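Local coordinates for protein polyketide biosynthesis 3-hydroxy-3-methylglutaryl-ACP synthase PksG (Bacillus subtilis, PDB 4YXT) that catalyses the aldol condensation of an acetyl group on a carrier protein with a beta-ketothioester polyketide intermediate during synthesis of the antibiotic bacillaene, at residues A[55-60]-A[401-406]; A[75-80]-A[137-142]; A[198-203]-A[324-329]; A[246-251]-A[304-309]; A[381-386]-A[409-414]. The protein carries 1 engineered substitution. All blocks are in the same frame, centred on the assembly; numbering follows the deposited sequence.

Contact 1. Residues A[55-60]-A[401-406]; sequences GVNAAK and KPRLFL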
# COMPACT_ATOMS: atom_id res chain seq x y z
N GLY A 55 -6.13 4.05 14.77
CA GLY A 55 -6.37 4.99 13.65
C GLY A 55 -7.66 5.82 13.79
O GLY A 55 -7.67 7.04 13.50
N VAL A 56 -8.75 5.18 14.17
CA VAL A 56 -10.05 5.88 14.39
C VAL A 56 -9.91 6.89 15.47
O VAL A 56 -10.23 8.07 15.27
CB VAL A 56 -11.17 4.91 14.67
CG1 VAL A 56 -12.47 5.57 15.15
CG2 VAL A 56 -11.43 4.11 13.39
N ASN A 57 -9.29 6.49 16.55
CA ASN A 57 -9.05 7.46 17.66
C ASN A 57 -8.17 8.63 17.26
O ASN A 57 -8.41 9.73 17.73
CB ASN A 57 -8.53 6.73 18.88
CG ASN A 57 -9.52 5.73 19.38
OD1 ASN A 57 -10.71 5.93 19.27
ND2 ASN A 57 -9.05 4.64 19.91
N ALA A 58 -7.18 8.44 16.39
CA ALA A 58 -6.44 9.60 15.90
C ALA A 58 -7.28 10.48 14.99
O ALA A 58 -7.17 11.70 15.05
CB ALA A 58 -5.12 9.19 15.23
N ALA A 59 -8.10 9.92 14.12
CA ALA A 59 -8.77 10.75 13.09
C ALA A 59 -10.07 11.38 13.54
O ALA A 59 -10.52 12.44 13.03
CB ALA A 59 -9.03 9.92 11.85
N LYS A 60 -10.69 10.73 14.49
CA LYS A 60 -12.01 11.13 14.98
C LYS A 60 -12.06 12.63 15.33
O LYS A 60 -12.98 13.36 14.84
CB LYS A 60 -12.41 10.18 16.12
CG LYS A 60 -13.66 10.54 16.96
CD LYS A 60 -14.94 9.93 16.40
CE LYS A 60 -15.99 9.73 17.47
NZ LYS A 60 -16.07 10.90 18.42
N LYS A 401 -13.58 11.59 25.69
CA LYS A 401 -14.67 11.57 24.69
C LYS A 401 -14.82 10.13 24.21
O LYS A 401 -14.17 9.23 24.77
CB LYS A 401 -14.39 12.54 23.52
CG LYS A 401 -14.42 14.02 23.89
CD LYS A 401 -15.69 14.44 24.62
CE LYS A 401 -16.95 14.22 23.81
NZ LYS A 401 -18.14 14.68 24.57
N PRO A 402 -15.70 9.88 23.21
CA PRO A 402 -15.84 8.50 22.78
C PRO A 402 -14.54 8.00 22.15
O PRO A 402 -13.95 8.72 21.39
CB PRO A 402 -16.95 8.57 21.73
CG PRO A 402 -17.70 9.81 22.05
CD PRO A 402 -16.67 10.76 22.53
N ARG A 403 -14.11 6.81 22.54
CA ARG A 403 -13.01 6.11 21.86
C ARG A 403 -13.52 4.71 21.41
O ARG A 403 -14.50 4.17 21.96
CB ARG A 403 -11.80 5.98 22.78
CG ARG A 403 -11.31 7.29 23.37
CD ARG A 403 -10.64 7.14 24.72
NE ARG A 403 -11.32 6.22 25.64
CZ ARG A 403 -12.51 6.42 26.23
NH1 ARG A 403 -13.23 7.52 26.01
NH2 ARG A 403 -12.99 5.50 27.04
N LEU A 404 -12.83 4.16 20.40
CA LEU A 404 -13.21 2.91 19.80
C LEU A 404 -12.42 1.83 20.43
O LEU A 404 -11.24 1.99 20.70
CB LEU A 404 -12.95 2.90 18.31
CG LEU A 404 -13.78 1.86 17.53
CD1 LEU A 404 -15.25 2.24 17.55
CD2 LEU A 404 -13.35 1.74 16.07
N PHE A 405 -13.05 0.69 20.62
CA PHE A 405 -12.34 -0.47 21.14
C PHE A 405 -12.79 -1.71 20.44
O PHE A 405 -13.90 -1.76 19.96
CB PHE A 405 -12.54 -0.60 22.65
CG PHE A 405 -11.80 0.44 23.41
CD1 PHE A 405 -10.41 0.42 23.44
CD2 PHE A 405 -12.48 1.47 24.05
CE1 PHE A 405 -9.71 1.41 24.09
CE2 PHE A 405 -11.77 2.45 24.72
CZ PHE A 405 -10.39 2.42 24.75
N LEU A 406 -11.90 -2.70 20.37
CA LEU A 406 -12.21 -3.98 19.77
C LEU A 406 -13.02 -4.75 20.80
O LEU A 406 -12.55 -4.98 21.91
CB LEU A 406 -10.92 -4.75 19.47
CG LEU A 406 -10.98 -6.15 18.86
CD1 LEU A 406 -11.83 -6.25 17.60
CD2 LEU A 406 -9.59 -6.68 18.56
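Asn57 on helix 55-60 makes the polar link to residues 401-406. Its OD1 accepts a hydrogen bond from the backbone N of Leu404 at 3.0 Å. The N-H points almost straight at the oxygen, with an angle of 167°. The donor lies in the plane of the amide carbonyl, on a lone pair. CG of Asn57 is anti to its carbonyl carbon (chi1 -61°), which brings the amide down from the helix onto the strand. The same OD1 is 3.5 Å from CA of Arg403.

Beside this bond the contact is apolar. CG1 of Val56 meets CD2 of Leu404 at 4.0 Å, and CG2 of Val56 lies 4.1 Å from the same methyl. One methyl of the leucine therefore faces both branches of the valine. At the other end the long chain of Lys60 crosses the ring of Pro402 at about a right angle. NZ of Lys60 is 4.1 Å from CG of Pro402, but its charge is paired with Asp64 in a salt bridge.

The arrangement is a helix laid on a strand and running antiparallel to it. The short segments have axes 7.6 Å apart at an angle of 171°. Helix 51-64 belongs to the N-terminal family region, and strand 403-410 to the C-terminal one. The strand is the middle one of a small antiparallel sheet.

Further out, Trp418 of neighbouring strand 413-419 packs against Val56, Lys60 and Leu404. Helix 91-99 adds Ile95 and Leu99 against Val56, and Tyr98 against Leu404.

Contact 2. Residues A[75-80]-A[137-142]; sequences ELLITC and KALVIA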
# COMPACT_ATOMS: atom_id res chain seq x y z
N GLU A 75 -12.26 11.90 -0.19
CA GLU A 75 -12.39 10.85 -1.20
C GLU A 75 -11.23 9.85 -1.38
O GLU A 75 -11.27 9.04 -2.27
CB GLU A 75 -12.61 11.54 -2.49
CG GLU A 75 -14.03 12.00 -2.59
CD GLU A 75 -14.20 12.91 -3.74
OE1 GLU A 75 -13.54 12.67 -4.79
OE2 GLU A 75 -14.95 13.86 -3.56
N LEU A 76 -10.19 9.95 -0.54
CA LEU A 76 -9.08 9.02 -0.50
C LEU A 76 -8.81 8.71 0.95
O LEU A 76 -8.56 9.61 1.71
CB LEU A 76 -7.85 9.67 -1.15
CG LEU A 76 -6.53 8.92 -1.22
CD1 LEU A 76 -6.65 7.61 -1.96
CD2 LEU A 76 -5.51 9.79 -1.95
N LEU A 77 -8.93 7.45 1.35
CA LEU A 77 -8.52 7.06 2.65
C LEU A 77 -7.35 6.06 2.50
O LEU A 77 -7.51 5.03 1.86
CB LEU A 77 -9.70 6.43 3.42
CG LEU A 77 -9.26 5.74 4.73
CD1 LEU A 77 -8.61 6.67 5.72
CD2 LEU A 77 -10.39 5.03 5.42
N ILE A 78 -6.20 6.36 3.08
CA ILE A 78 -5.02 5.51 2.92
C ILE A 78 -4.54 5.21 4.31
O ILE A 78 -4.25 6.13 5.05
CB ILE A 78 -3.87 6.21 2.16
CG1 ILE A 78 -4.27 6.53 0.70
CG2 ILE A 78 -2.57 5.38 2.16
CD1 ILE A 78 -3.21 7.32 -0.05
N THR A 79 -4.43 3.93 4.64
CA THR A 79 -3.88 3.53 5.90
C THR A 79 -2.47 3.03 5.65
O THR A 79 -2.23 2.24 4.74
CB THR A 79 -4.80 2.55 6.67
OG1 THR A 79 -6.05 3.18 6.93
CG2 THR A 79 -4.25 2.26 8.06
N CYS A 80 -1.53 3.57 6.40
CA CYS A 80 -0.11 3.22 6.27
C CYS A 80 0.24 2.41 7.50
O CYS A 80 0.09 2.89 8.64
CB CYS A 80 0.72 4.45 6.22
SG CYS A 80 0.08 5.72 5.06
N LYS A 137 -10.66 15.93 -0.63
CA LYS A 137 -9.63 15.86 0.39
C LYS A 137 -9.20 14.39 0.47
O LYS A 137 -9.84 13.49 -0.10
CB LYS A 137 -10.23 16.38 1.70
CG LYS A 137 -10.42 17.86 1.76
CD LYS A 137 -11.66 18.29 2.49
CE LYS A 137 -11.46 19.47 3.43
NZ LYS A 137 -10.91 20.69 2.79
N ALA A 138 -8.11 14.16 1.16
CA ALA A 138 -7.66 12.82 1.48
C ALA A 138 -7.38 12.78 2.96
O ALA A 138 -6.93 13.77 3.57
CB ALA A 138 -6.38 12.50 0.70
N LEU A 139 -7.58 11.61 3.53
CA LEU A 139 -7.20 11.29 4.87
C LEU A 139 -6.14 10.16 4.83
O LEU A 139 -6.34 9.14 4.21
CB LEU A 139 -8.43 10.82 5.59
CG LEU A 139 -8.31 10.58 7.08
CD1 LEU A 139 -7.79 11.78 7.89
CD2 LEU A 139 -9.67 10.21 7.54
N VAL A 140 -4.98 10.42 5.44
CA VAL A 140 -3.92 9.47 5.53
C VAL A 140 -3.78 9.24 7.00
O VAL A 140 -3.72 10.20 7.79
CB VAL A 140 -2.58 10.01 4.97
CG1 VAL A 140 -1.49 8.96 5.08
CG2 VAL A 140 -2.71 10.43 3.54
N ILE A 141 -3.72 7.98 7.36
CA ILE A 141 -3.62 7.57 8.71
C ILE A 141 -2.46 6.55 8.80
O ILE A 141 -2.52 5.51 8.20
CB ILE A 141 -4.92 6.88 9.13
CG1 ILE A 141 -6.10 7.84 9.05
CG2 ILE A 141 -4.76 6.32 10.54
CD1 ILE A 141 -7.38 7.28 9.65
N ALA A 142 -1.42 6.90 9.52
CA ALA A 142 -0.39 5.96 9.85
C ALA A 142 -0.65 5.37 11.26
O ALA A 142 -0.71 6.11 12.21
CB ALA A 142 0.96 6.64 9.75
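Leu77 and Leu139 lie side by side and point the same way. CD1 of Leu77 is 4.1 Å from CD2 of Leu139. The same methyl is 4.2 Å from CD1 of Ile141. CG of Leu77 is anti to its backbone N (chi1 169°), which turns CD1 toward the neighbouring strand. Helix 91-99 packs against this face.

The other face carries Leu76, Ala138, Val140 and Cys80. CB of Leu76 touches CB of Ala138 at 3.7 Å. SG of Cys80 rests on CG1 of Val140 at 3.6 Å. Helix 116-130 covers this side, and Met123 of the second subunit also packs on Leu76.

The backbones form a parallel ladder inside the large mixed sheet of the thiolase-like fold. Its bonds include Leu139 N to Leu76 O at 2.9 Å and Cys80 N to Ile141 O at 2.8 Å. At the edge, Glu75 N binds Lys137 O. The carboxylate of Glu75 turns to Ser133 and to Arg234 and Tyr193 of the second subunit, while Lys137 pairs with Glu7.

The charged groups thus lie at the start of the strands. Near the far end Ser92 satisfies the hydroxyl of Thr79, and Ala142 is about 9 Å from Cys114, the acyl-thioester residue by similarity (side chain to side chain).

Contact 3. Residues A[198-203]-A[324-329]; sequences VMDTCR and FSYGSG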
# COMPACT_ATOMS: atom_id res chain seq x y z
N VAL A 198 17.89 -3.57 1.38
CA VAL A 198 18.82 -3.91 2.47
C VAL A 198 18.03 -4.65 3.54
O VAL A 198 16.86 -4.36 3.75
CB VAL A 198 19.40 -2.67 3.18
CG1 VAL A 198 20.60 -2.19 2.47
CG2 VAL A 198 18.38 -1.55 3.32
N MET A 199 18.66 -5.60 4.20
CA MET A 199 17.94 -6.41 5.18
C MET A 199 18.20 -5.90 6.58
O MET A 199 18.68 -6.65 7.40
CB MET A 199 18.40 -7.86 5.11
CG MET A 199 17.75 -8.68 4.01
SD MET A 199 15.94 -8.88 4.04
CE MET A 199 15.71 -9.78 5.57
N ASP A 200 17.86 -4.67 6.88
CA ASP A 200 18.21 -4.12 8.19
C ASP A 200 17.20 -4.48 9.26
O ASP A 200 17.58 -4.86 10.37
CB ASP A 200 18.51 -2.61 8.13
CG ASP A 200 17.41 -1.79 7.44
OD1 ASP A 200 16.68 -2.33 6.60
OD2 ASP A 200 17.28 -0.60 7.75
N THR A 201 15.92 -4.37 8.94
CA THR A 201 14.90 -4.82 9.85
C THR A 201 13.65 -5.20 9.04
O THR A 201 13.37 -4.62 7.99
CB THR A 201 14.53 -3.76 10.90
OG1 THR A 201 13.55 -2.89 10.35
CG2 THR A 201 15.71 -2.90 11.40
N CYS A 202 12.91 -6.18 9.56
CA CYS A 202 11.76 -6.74 8.90
C CYS A 202 10.82 -7.42 9.89
O CYS A 202 11.18 -7.62 11.09
CB CYS A 202 12.19 -7.76 7.82
SG CYS A 202 13.19 -9.14 8.40
N ARG A 203 9.64 -7.76 9.37
CA ARG A 203 8.57 -8.49 10.10
C ARG A 203 8.11 -9.74 9.33
O ARG A 203 6.97 -9.83 8.80
CB ARG A 203 7.41 -7.58 10.41
CG ARG A 203 7.75 -6.47 11.39
CD ARG A 203 6.47 -5.73 11.81
NE ARG A 203 6.64 -4.92 13.01
CZ ARG A 203 5.64 -4.34 13.69
NH1 ARG A 203 4.38 -4.44 13.25
NH2 ARG A 203 5.90 -3.62 14.78
N PHE A 324 12.64 14.39 7.05
CA PHE A 324 13.36 13.22 6.59
C PHE A 324 12.63 12.00 7.01
O PHE A 324 12.51 11.78 8.17
CB PHE A 324 14.76 13.16 7.18
CG PHE A 324 15.47 11.88 6.88
CD1 PHE A 324 15.79 11.55 5.56
CD2 PHE A 324 15.80 11.01 7.89
CE1 PHE A 324 16.43 10.36 5.26
CE2 PHE A 324 16.45 9.82 7.60
CZ PHE A 324 16.76 9.48 6.28
N SER A 325 12.24 11.17 6.07
CA SER A 325 11.60 9.87 6.33
C SER A 325 12.49 8.69 5.98
O SER A 325 13.21 8.68 4.95
CB SER A 325 10.31 9.82 5.46
OG SER A 325 9.73 8.54 5.35
N TYR A 326 12.41 7.65 6.82
CA TYR A 326 13.16 6.43 6.58
C TYR A 326 12.31 5.25 6.92
O TYR A 326 11.69 5.21 7.95
CB TYR A 326 14.40 6.34 7.47
CG TYR A 326 15.17 5.03 7.24
CD1 TYR A 326 15.07 3.97 8.11
CD2 TYR A 326 15.99 4.87 6.10
CE1 TYR A 326 15.76 2.78 7.87
CE2 TYR A 326 16.66 3.68 5.86
CZ TYR A 326 16.54 2.64 6.75
OH TYR A 326 17.18 1.47 6.45
N GLY A 327 12.36 4.25 6.09
CA GLY A 327 11.88 2.97 6.50
C GLY A 327 12.87 1.92 6.12
O GLY A 327 13.52 2.01 5.07
N SER A 328 12.96 0.90 6.96
CA SER A 328 13.74 -0.26 6.70
C SER A 328 13.40 -0.93 5.44
O SER A 328 12.23 -0.99 5.09
CB SER A 328 13.50 -1.29 7.81
OG SER A 328 14.14 -0.85 8.96
N GLY A 329 14.39 -1.52 4.79
CA GLY A 329 14.05 -2.43 3.71
C GLY A 329 14.66 -2.24 2.34
O GLY A 329 15.00 -3.26 1.73
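Asp200 and Tyr326 meet tip to tip. CG of Asp200 sits between its backbone N and carbonyl carbon (chi1 51°), which aims the carboxylate at the end of strand 324-327. CG of Tyr326 is anti to its backbone N (chi1 178°), and this extends the ring toward the aspartate. OD2 of Asp200 accepts from OH of Tyr326 at the ring edge, in its plane. The modelled 2.4 Å between those atoms is very short and its exact value is doubtful. Carboxylate and ring planes stand 77° apart.

The second oxygen, OD1 of Asp200, takes a weak bond from N of Gly329 at 3.0 Å. OG1 of Thr201 and OG of Ser328 share a hydrogen bond of 2.5 Å. Val198 N closes the contact by binding Gly329 O at 2.9 Å. That oxygen also accepts from Lys89 of the second subunit.

OH of Tyr326 also bonds to Ser219. The side chain of Tyr326 comes within about 4 Å of that of His250, a proton donor/acceptor by similarity. The side chain of Ser328 is about 5 Å from that of Cys114. The carboxylate therefore probably acts in a second shell, positioning the phenol of Tyr326 beside the active site, with a weaker hold on the backbone at Gly329.

Contact 4. Residues A[246-251]-A[304-309]; sequences YLAYHT and LALAST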
# COMPACT_ATOMS: atom_id res chain seq x y z
N TYR A 246 13.08 24.51 11.10
CA TYR A 246 13.05 23.30 11.96
C TYR A 246 13.29 22.09 11.10
O TYR A 246 13.17 22.17 9.86
CB TYR A 246 11.70 23.16 12.62
CG TYR A 246 11.34 24.30 13.56
CD1 TYR A 246 11.82 24.31 14.87
CD2 TYR A 246 10.56 25.38 13.12
CE1 TYR A 246 11.51 25.32 15.75
CE2 TYR A 246 10.24 26.41 13.99
CZ TYR A 246 10.73 26.37 15.30
OH TYR A 246 10.45 27.33 16.19
N LEU A 247 13.58 20.95 11.75
CA LEU A 247 13.85 19.74 11.05
C LEU A 247 13.11 18.69 11.78
O LEU A 247 13.08 18.68 13.03
CB LEU A 247 15.37 19.42 10.99
CG LEU A 247 16.20 20.30 10.03
CD1 LEU A 247 17.69 20.14 10.33
CD2 LEU A 247 15.96 19.88 8.60
N ALA A 248 12.48 17.80 11.02
CA ALA A 248 11.81 16.71 11.67
C ALA A 248 12.34 15.48 11.07
O ALA A 248 12.59 15.42 9.86
CB ALA A 248 10.31 16.81 11.45
N TYR A 249 12.53 14.45 11.88
CA TYR A 249 13.08 13.24 11.32
C TYR A 249 12.24 12.03 11.79
O TYR A 249 11.56 12.10 12.85
CB TYR A 249 14.48 12.98 11.83
CG TYR A 249 15.50 14.00 11.62
CD1 TYR A 249 16.52 13.82 10.67
CD2 TYR A 249 15.51 15.14 12.40
CE1 TYR A 249 17.53 14.74 10.51
CE2 TYR A 249 16.51 16.10 12.24
CZ TYR A 249 17.53 15.89 11.31
OH TYR A 249 18.51 16.85 11.20
N HIS A 250 12.36 10.93 11.03
CA HIS A 250 11.90 9.65 11.51
C HIS A 250 12.65 9.36 12.81
O HIS A 250 13.90 9.31 12.82
CB HIS A 250 12.20 8.53 10.55
CG HIS A 250 11.86 7.20 11.12
ND1 HIS A 250 10.60 6.90 11.53
CD2 HIS A 250 12.61 6.09 11.36
CE1 HIS A 250 10.58 5.69 12.07
NE2 HIS A 250 11.79 5.18 11.96
N THR A 251 11.87 9.19 13.89
CA THR A 251 12.39 9.12 15.26
C THR A 251 12.11 7.73 15.88
O THR A 251 11.07 7.52 16.53
CB THR A 251 11.78 10.24 16.13
OG1 THR A 251 11.89 11.50 15.45
CG2 THR A 251 12.49 10.37 17.46
N LEU A 304 4.64 12.15 13.88
CA LEU A 304 4.62 12.47 15.28
C LEU A 304 5.63 13.53 15.65
O LEU A 304 5.35 14.37 16.52
CB LEU A 304 4.85 11.19 16.12
CG LEU A 304 4.67 11.26 17.64
CD1 LEU A 304 3.24 11.54 17.99
CD2 LEU A 304 5.15 9.97 18.33
N ALA A 305 6.82 13.47 15.01
CA ALA A 305 7.87 14.46 15.21
C ALA A 305 7.47 15.76 14.54
O ALA A 305 7.78 16.89 14.98
CB ALA A 305 9.22 13.96 14.62
N LEU A 306 6.76 15.63 13.45
CA LEU A 306 6.30 16.86 12.76
C LEU A 306 5.24 17.62 13.59
O LEU A 306 5.32 18.82 13.81
CB LEU A 306 5.69 16.48 11.44
CG LEU A 306 5.26 17.65 10.53
CD1 LEU A 306 6.52 18.35 10.21
CD2 LEU A 306 4.59 17.12 9.28
N ALA A 307 4.23 16.91 14.02
CA ALA A 307 3.23 17.42 14.98
C ALA A 307 3.88 18.03 16.23
O ALA A 307 3.49 19.11 16.69
CB ALA A 307 2.32 16.28 15.41
N SER A 308 4.91 17.35 16.73
CA SER A 308 5.63 17.81 17.91
C SER A 308 6.26 19.13 17.62
O SER A 308 6.15 20.02 18.45
CB SER A 308 6.67 16.80 18.42
OG SER A 308 7.20 17.18 19.72
N THR A 309 6.86 19.28 16.43
CA THR A 309 7.53 20.52 16.00
C THR A 309 6.55 21.70 15.89
O THR A 309 6.85 22.87 16.27
CB THR A 309 8.22 20.35 14.63
OG1 THR A 309 9.29 19.38 14.70
CG2 THR A 309 8.75 21.67 14.10
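This is a helix-on-strand contact in the buried interior, where Ala248, Ala305 and Thr309 form the interface. Strand 246-249 is the outermost strand of the large mixed sheet on this side. Helix 301-312 lies along its face, and the two short segments run roughly antiparallel, with axes 7.3 Å apart.

Small side chains permit this spacing. CB of Ala248 points at the helix and lies 4.2 Å from CA of Leu306. It is 4.4 Å from CB of Ala305. The methyl of Ala305 in turn sits 3.5 Å from O of Tyr249 and 3.7 Å from OG1 of Thr251.

Strand 246-249 and strand 319-327 are parallel neighbours, and helix 301-312 lies on the chain between them. The unit is a beta-alpha-beta crossover with further helices inserted, as expected of a thiolase-like half. Leu306 of the helix also packs on Ile321 and Cys323 of the second strand.

At the start of the strand Tyr246 and Thr309 slide past each other. CG2 of Thr309 meets CB of Tyr246 at 3.6 Å. OG1 of Thr309 is anti to its carbonyl carbon (chi1 -65°) and binds back to O of Ala305 at 2.9 Å, which leaves the methyl facing the tyrosine. OG1 of Thr251 likewise bonds to O of Tyr249. This bond spans His250, consistent with fixing the backbone there. His250 is an active-site residue by similarity, whose CB points away from the helix and whose side chain touches Cys114.

Contact 5. Residues A[381-386]-A[409-414]; sequences TRNVKL and ISEFHR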
# COMPACT_ATOMS: atom_id res chain seq x y z
N THR A 381 -6.42 -14.62 14.55
CA THR A 381 -7.57 -15.00 15.40
C THR A 381 -8.93 -14.98 14.68
O THR A 381 -9.31 -13.98 14.08
CB THR A 381 -7.62 -14.08 16.64
OG1 THR A 381 -6.38 -14.18 17.36
CG2 THR A 381 -8.79 -14.41 17.55
N ARG A 382 -9.65 -16.10 14.77
CA ARG A 382 -10.93 -16.29 14.10
C ARG A 382 -12.14 -15.91 14.97
O ARG A 382 -13.07 -15.22 14.50
CB ARG A 382 -11.07 -17.73 13.70
CG ARG A 382 -12.23 -18.00 12.74
CD ARG A 382 -12.75 -19.43 12.89
NE ARG A 382 -12.85 -20.12 11.61
CZ ARG A 382 -11.90 -20.91 11.10
NH1 ARG A 382 -10.75 -21.14 11.74
NH2 ARG A 382 -12.13 -21.49 9.92
N ASN A 383 -12.12 -16.38 16.22
CA ASN A 383 -13.12 -15.96 17.24
C ASN A 383 -12.48 -15.62 18.58
O ASN A 383 -11.64 -16.36 19.05
CB ASN A 383 -14.21 -17.04 17.45
CG ASN A 383 -15.01 -17.32 16.19
OD1 ASN A 383 -15.95 -16.62 15.85
ND2 ASN A 383 -14.62 -18.36 15.49
N VAL A 384 -12.87 -14.50 19.16
CA VAL A 384 -12.52 -14.15 20.52
C VAL A 384 -13.52 -13.13 21.02
O VAL A 384 -13.96 -12.28 20.26
CB VAL A 384 -11.09 -13.55 20.63
CG1 VAL A 384 -10.83 -12.47 19.57
CG2 VAL A 384 -10.86 -12.95 22.01
N LYS A 385 -13.91 -13.21 22.29
CA LYS A 385 -14.60 -12.07 22.89
C LYS A 385 -13.64 -11.42 23.88
O LYS A 385 -12.96 -12.10 24.62
CB LYS A 385 -15.94 -12.46 23.52
N LEU A 386 -13.55 -10.10 23.86
CA LEU A 386 -12.66 -9.35 24.74
C LEU A 386 -13.34 -8.81 26.01
O LEU A 386 -14.56 -8.60 26.02
CB LEU A 386 -12.00 -8.21 23.96
CG LEU A 386 -10.88 -8.77 23.07
CD1 LEU A 386 -11.12 -8.40 21.62
CD2 LEU A 386 -9.51 -8.35 23.55
N ILE A 409 -14.08 -10.64 17.79
CA ILE A 409 -13.90 -11.11 16.41
C ILE A 409 -14.76 -12.35 16.26
O ILE A 409 -14.64 -13.27 17.08
CB ILE A 409 -12.42 -11.40 16.10
CG1 ILE A 409 -11.55 -10.22 16.52
CG2 ILE A 409 -12.18 -11.73 14.63
CD1 ILE A 409 -10.06 -10.43 16.34
N SER A 410 -15.67 -12.37 15.28
CA SER A 410 -16.38 -13.61 14.92
C SER A 410 -16.30 -13.86 13.44
O SER A 410 -16.48 -12.93 12.64
CB SER A 410 -17.84 -13.58 15.34
OG SER A 410 -18.40 -12.34 15.02
N GLU A 411 -16.03 -15.11 13.10
CA GLU A 411 -15.73 -15.54 11.74
C GLU A 411 -14.72 -14.60 11.00
O GLU A 411 -14.89 -14.27 9.84
CB GLU A 411 -17.03 -15.71 11.01
CG GLU A 411 -18.02 -16.52 11.82
CD GLU A 411 -17.40 -17.78 12.40
OE1 GLU A 411 -17.36 -18.81 11.70
OE2 GLU A 411 -16.94 -17.73 13.57
N PHE A 412 -13.67 -14.23 11.72
CA PHE A 412 -12.67 -13.22 11.32
C PHE A 412 -13.20 -11.80 11.19
O PHE A 412 -12.41 -10.89 11.04
CB PHE A 412 -11.91 -13.60 10.05
CG PHE A 412 -11.28 -14.98 10.08
CD1 PHE A 412 -10.10 -15.21 10.77
CD2 PHE A 412 -11.86 -16.04 9.36
CE1 PHE A 412 -9.51 -16.45 10.76
CE2 PHE A 412 -11.25 -17.29 9.32
CZ PHE A 412 -10.07 -17.49 10.03
N HIS A 413 -14.50 -11.57 11.35
CA HIS A 413 -15.01 -10.21 11.29
C HIS A 413 -14.80 -9.48 12.63
O HIS A 413 -15.29 -9.91 13.67
CB HIS A 413 -16.46 -10.23 10.83
CG HIS A 413 -17.06 -8.88 10.65
ND1 HIS A 413 -16.40 -7.85 10.01
CD2 HIS A 413 -18.25 -8.39 11.04
CE1 HIS A 413 -17.17 -6.77 10.04
NE2 HIS A 413 -18.29 -7.07 10.66
N ARG A 414 -14.08 -8.37 12.60
CA ARG A 414 -13.85 -7.56 13.80
C ARG A 414 -14.97 -6.58 14.11
O ARG A 414 -15.35 -5.77 13.26
CB ARG A 414 -12.56 -6.76 13.69
CG ARG A 414 -11.39 -7.62 13.38
CD ARG A 414 -10.09 -6.94 13.62
NE ARG A 414 -9.03 -7.91 13.57
CZ ARG A 414 -7.91 -7.83 14.26
NH1 ARG A 414 -7.72 -6.82 15.09
NH2 ARG A 414 -6.99 -8.77 14.15
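Ile409 pairs with Val384 as an antiparallel hydrogen-bonded pair. Its N donates to Val384 O, and its O accepts from Val384 N at 3.0 Å. On the same face CG1 of Ile409 meets CG1 of Val384 at 3.9 Å. CG2 of Ile409 rests near O of Thr381. The isoleucine is buried, in a contact that otherwise lies near the surface.

Ser410 comes next. Its CA lies close to OD1 of Asn383. Its CB points away overall, though it still touches that oxygen.

Glu411 donates its N to OD1 of Asn383 at 3.1 Å, the donor standing above the plane of the amide carbonyl. OE2 of Glu411 receives a weak bond from ND2 of Asn383, also at 3.1 Å. The amide and carboxylate planes are nearly coplanar, 25° apart. The hold on the backbone N is the firmer one. The side-chain pairing is weak and sets two oxygens, OD1 and OE2, close together.

Phe412 sends its N to O of Arg382 at 3.0 Å, in the carbonyl plane and on a lone pair. Its ring is covered on one face by the arginine chain. CG of Arg382 sits 3.6 Å from the ring centroid and 14° off the normal, a CH-pi contact. The guanidinium follows, with CZ of Phe412 over the centre of one of its faces, its plane 37° from that of the ring. Pro204 of the second subunit also packs on Phe412.

His413 closes the turn, its N bonded to Ser410 O. Arg414 begins the return strand and forms a salt bridge with Asp50. Residues 410-413 form a type I' turn, and the whole is a tight beta-hairpin extended by edge strand 384-385 into a three-stranded antiparallel sheet.

From the N terminus, helix 51-64 opens contact 1, whose loop closes only at residues 401-406. Contact 2 opens and closes inside it, tying two parallel strands of the N-terminal family region. Contact 3 follows contact 2 in series, also inside contact 1. Contact 4 is nested within contact 3, and the two meet where strand 319-327 pairs with strand 246-249 in the large sheet. Contact 5 opens at residues 381-386, before contact 1 closes, and closes after it, so these two cross. Both use strand 403-410. Contacts 1 and 2 touch, Gly55 and Ala59 packing on Ile141. Contact 1 thus links the small C-terminal sheet to the N-terminal region. Contacts 2, 3 and 5 also touch the second subunit.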